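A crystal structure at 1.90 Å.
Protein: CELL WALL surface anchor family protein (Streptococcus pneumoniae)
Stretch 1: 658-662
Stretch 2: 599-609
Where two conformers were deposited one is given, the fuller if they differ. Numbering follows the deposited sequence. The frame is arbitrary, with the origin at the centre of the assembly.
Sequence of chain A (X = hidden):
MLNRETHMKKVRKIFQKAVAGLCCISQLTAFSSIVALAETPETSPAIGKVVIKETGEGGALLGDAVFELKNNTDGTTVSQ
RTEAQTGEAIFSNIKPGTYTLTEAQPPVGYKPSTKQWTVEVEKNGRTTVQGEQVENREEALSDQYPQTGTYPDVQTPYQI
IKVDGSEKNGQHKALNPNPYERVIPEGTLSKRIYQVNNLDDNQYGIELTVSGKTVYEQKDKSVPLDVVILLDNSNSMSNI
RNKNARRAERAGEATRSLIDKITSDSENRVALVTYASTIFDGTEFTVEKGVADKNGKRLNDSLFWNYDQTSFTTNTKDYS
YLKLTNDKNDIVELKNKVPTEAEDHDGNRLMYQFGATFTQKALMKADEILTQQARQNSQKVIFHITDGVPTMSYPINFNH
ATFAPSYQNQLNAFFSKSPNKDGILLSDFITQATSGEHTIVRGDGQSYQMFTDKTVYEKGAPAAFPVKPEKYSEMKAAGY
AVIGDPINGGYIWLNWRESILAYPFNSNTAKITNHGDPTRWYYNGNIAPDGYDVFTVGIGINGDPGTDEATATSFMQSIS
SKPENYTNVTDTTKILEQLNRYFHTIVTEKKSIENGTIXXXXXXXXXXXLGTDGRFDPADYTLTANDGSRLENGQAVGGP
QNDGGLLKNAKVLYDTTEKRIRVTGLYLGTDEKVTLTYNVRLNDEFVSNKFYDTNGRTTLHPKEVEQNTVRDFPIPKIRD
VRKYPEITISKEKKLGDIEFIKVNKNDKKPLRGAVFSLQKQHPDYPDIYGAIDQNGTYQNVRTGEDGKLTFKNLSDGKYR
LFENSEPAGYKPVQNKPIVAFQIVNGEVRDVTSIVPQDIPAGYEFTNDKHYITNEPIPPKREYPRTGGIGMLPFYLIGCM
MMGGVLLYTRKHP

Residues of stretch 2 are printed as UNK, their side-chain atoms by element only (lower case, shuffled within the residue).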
# COMPACT_ATOMS: atom_id res chain seq x y z
N GLU A 658 0.47 -0.32 -30.35
CA GLU A 658 -0.59 -0.74 -29.45
C GLU A 658 -0.68 0.19 -28.25
O GLU A 658 -1.61 0.02 -27.47
CB GLU A 658 -0.42 -2.18 -28.98
CG GLU A 658 -0.58 -3.22 -30.09
CD GLU A 658 0.72 -3.61 -30.82
OE1 GLU A 658 1.81 -2.96 -30.70
OE2 GLU A 658 0.66 -4.62 -31.56
N LYS A 659 0.23 1.15 -28.11
CA LYS A 659 0.33 2.00 -26.89
C LYS A 659 0.29 1.13 -25.61
O LYS A 659 -0.54 1.30 -24.73
CB LYS A 659 -0.76 3.10 -26.86
CG LYS A 659 -0.71 4.10 -28.03
CD LYS A 659 -1.97 5.02 -27.96
CE LYS A 659 -2.89 4.78 -26.71
NZ LYS A 659 -3.70 5.82 -25.93
N ARG A 660 1.21 0.18 -25.51
CA ARG A 660 1.11 -0.78 -24.42
C ARG A 660 2.49 -1.10 -23.85
O ARG A 660 3.43 -1.31 -24.60
CB ARG A 660 0.43 -2.02 -25.01
CG ARG A 660 0.52 -3.27 -24.20
CD ARG A 660 -0.28 -4.31 -24.90
NE ARG A 660 0.54 -4.99 -25.88
CZ ARG A 660 0.10 -5.44 -27.05
NH1 ARG A 660 -1.18 -5.31 -27.41
NH2 ARG A 660 0.95 -6.00 -27.90
N ILE A 661 2.58 -1.11 -22.53
CA ILE A 661 3.80 -1.51 -21.82
C ILE A 661 3.62 -3.00 -21.55
O ILE A 661 2.52 -3.44 -21.13
CB ILE A 661 3.94 -0.78 -20.48
CG1 ILE A 661 4.10 0.73 -20.76
CG2 ILE A 661 5.11 -1.35 -19.60
CD1 ILE A 661 4.08 1.57 -19.53
N ARG A 662 4.70 -3.76 -21.76
CA ARG A 662 4.77 -5.12 -21.22
C ARG A 662 6.00 -5.25 -20.32
O ARG A 662 7.12 -4.76 -20.62
CB ARG A 662 4.83 -6.17 -22.34
CG ARG A 662 3.52 -6.22 -23.12
CD ARG A 662 3.72 -6.62 -24.55
NE ARG A 662 4.58 -7.78 -24.58
CZ ARG A 662 5.66 -7.93 -25.35
NH1 ARG A 662 6.06 -7.00 -26.24
NH2 ARG A 662 6.32 -9.07 -25.21
N UNK A 599 0.81 -7.10 -18.75
CA UNK A 599 0.40 -6.43 -19.98
C UNK A 599 -0.46 -5.24 -19.59
O UNK A 599 -1.51 -5.37 -18.90
o UNK A 599 0.38 -8.55 -21.15
c UNK A 599 -0.76 -6.68 -22.25
c UNK A 599 -0.41 -7.37 -20.90
N UNK A 600 -0.02 -4.08 -20.04
CA UNK A 600 -0.55 -2.79 -19.55
C UNK A 600 -0.74 -1.79 -20.70
O UNK A 600 0.12 -0.91 -20.93
c UNK A 600 0.36 -2.22 -18.46
o UNK A 600 -1.33 -0.51 -18.06
o UNK A 600 0.62 -0.29 -17.11
c UNK A 600 -0.16 -0.93 -17.84
N UNK A 601 -1.90 -1.89 -21.40
CA UNK A 601 -2.24 -0.95 -22.48
C UNK A 601 -2.64 0.40 -21.88
O UNK A 601 -3.32 0.44 -20.82
c UNK A 601 -3.42 -1.62 -23.20
c UNK A 601 -3.77 -2.86 -22.49
c UNK A 601 -2.95 -2.91 -21.19
N UNK A 602 -2.16 1.50 -22.47
CA UNK A 602 -2.70 2.79 -22.05
C UNK A 602 -4.22 2.86 -22.36
O UNK A 602 -4.67 2.33 -23.40
c UNK A 602 -1.96 3.90 -22.80
c UNK A 602 -0.49 4.00 -22.46
c UNK A 602 0.33 2.56 -20.21
s UNK A 602 -0.02 4.24 -20.72
N UNK A 603 -5.01 3.50 -21.50
CA UNK A 603 -6.43 3.83 -21.85
C UNK A 603 -6.61 4.76 -23.05
O UNK A 603 -5.67 5.49 -23.41
N UNK A 604 -7.78 4.73 -23.70
CA UNK A 604 -8.21 5.76 -24.65
C UNK A 604 -7.93 7.14 -24.07
O UNK A 604 -8.28 7.40 -22.92
c UNK A 604 -11.90 6.62 -25.82
o UNK A 604 -12.40 5.51 -25.49
o UNK A 604 -12.55 7.54 -26.36
c UNK A 604 -9.73 5.65 -24.89
c UNK A 604 -10.42 6.85 -25.55
N UNK A 605 -7.32 8.02 -24.86
CA UNK A 605 -6.98 9.37 -24.46
C UNK A 605 -6.07 9.50 -23.25
O UNK A 605 -6.19 10.50 -22.53
c UNK A 605 -8.23 10.68 -26.73
c UNK A 605 -8.28 10.16 -24.25
c UNK A 605 -9.99 11.59 -25.26
c UNK A 605 -9.11 10.40 -25.51
N UNK A 606 -5.21 8.49 -23.04
CA UNK A 606 -4.17 8.47 -21.99
C UNK A 606 -2.85 8.32 -22.74
O UNK A 606 -2.68 7.34 -23.48
c UNK A 606 -4.33 7.26 -21.03
c UNK A 606 -5.72 7.29 -20.35
c UNK A 606 -5.87 8.33 -19.22
c UNK A 606 -3.16 7.21 -20.04
N UNK A 607 -1.98 9.34 -22.64
CA UNK A 607 -0.64 9.25 -23.24
C UNK A 607 0.47 8.96 -22.23
O UNK A 607 0.65 9.70 -21.27
c UNK A 607 -0.27 10.53 -23.99
o UNK A 607 -1.80 10.13 -25.78
c UNK A 607 -1.35 10.99 -24.97
o UNK A 607 -1.74 12.18 -24.95
N UNK A 608 1.19 7.87 -22.44
CA UNK A 608 2.40 7.55 -21.70
C UNK A 608 3.40 8.70 -21.96
O UNK A 608 3.56 9.12 -23.12
c UNK A 608 4.11 5.29 -20.07
c UNK A 608 4.26 5.67 -21.50
c UNK A 608 3.02 6.26 -22.23
c UNK A 608 4.66 4.43 -22.30
N UNK A 609 4.03 9.21 -20.90
CA UNK A 609 5.02 10.29 -21.00
C UNK A 609 6.32 9.66 -21.43
O UNK A 609 6.89 8.82 -20.73
c UNK A 609 5.21 11.03 -19.68
c UNK A 609 3.50 12.71 -20.38
n UNK A 609 4.00 13.94 -20.24
o UNK A 609 2.75 12.40 -21.33
c UNK A 609 3.91 11.73 -19.31
O HOH W 1 -3.70 0.96 -25.56
O HOH W 2 -6.30 7.24 -27.04

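Position 599 carries three side-chain atoms, one carbon bearing an oxygen and a second carbon; that fork on the beta carbon defines Thr599. Its CG2 lies 3.6 Å from Arg660 CD, and it shares a sheet face with Arg660 and Arg662.

Position 600 has two carbons, the second ending in two oxygens: Asp600. The side chain lies on the same face as that of Ile661, CB to CB 4.4 Å. Its backbone pairs in both directions, Asp600 N to Ile661 O at 2.8 Å (144° at the hydrogen) and Ile661 N to Asp600 O at 2.9 Å (161°), the signature of an antiparallel hydrogen-bonded pair.

At 601 three carbons close a ring onto the backbone nitrogen, so this is Pro601. The ring leaves no N-H to donate, which suits a non-hydrogen-bonded pair: Pro601 CA and Arg660 CA approach to 3.9 Å.

Position 602 is an unbranched chain of two carbons, a sulfur and a terminal carbon: Met602. Met602 N donates to Lys659 O at 2.8 Å and 165°, while Met602 CE packs 3.9 Å from Ile661 CD1.

Position 603 has no side-chain atoms and is Gly603. An ideal CB here would be crowded by a carbon of residue 606 at 3.1 Å. Its carbonyl receives a weak hydrogen bond, Lys659 NZ to Gly603 O at 3.2 Å.

Position 604 has three carbons, the third carrying two oxygens: Glu604, directed away from stretch 1 at its CA-to-CB bond.

Position 605 has four carbons forked at the second, hence Leu605, also pointing away. Its phi/psi of 59/29° fits the third position of a type II turn, and a water accepts from both Leu605 N (2.5 Å) and Lys659 NZ (3.2 Å).

At 606, four carbons fork at the first, with one arm two carbons long: Ile606. Ile606 N closes the turn onto Gly603 O at 3.1 Å, and Ile606 O accepts from Lys659 NZ at 3.1 Å.

Position 607 shows two carbons, the second with two oxygens: Asp607, without a close contact to stretch 1.

Position 608, four carbons forked at the second, is Leu608; Leu608 CD1 meets Ile661 CD1 at 3.8 Å.

Position 609 has three carbons, the last bearing one oxygen and one nitrogen: Gln609, out of reach.

The contact thus joins two strands at 165°, burying 480 Å² in total. Backbone hydrogen bonds set the register, Ile661 packs against Met602 and Leu608, and Lys659 extends its amine to two carbonyls of the turn.

Stretch 2 (599-609) TDPMGELIDLQ
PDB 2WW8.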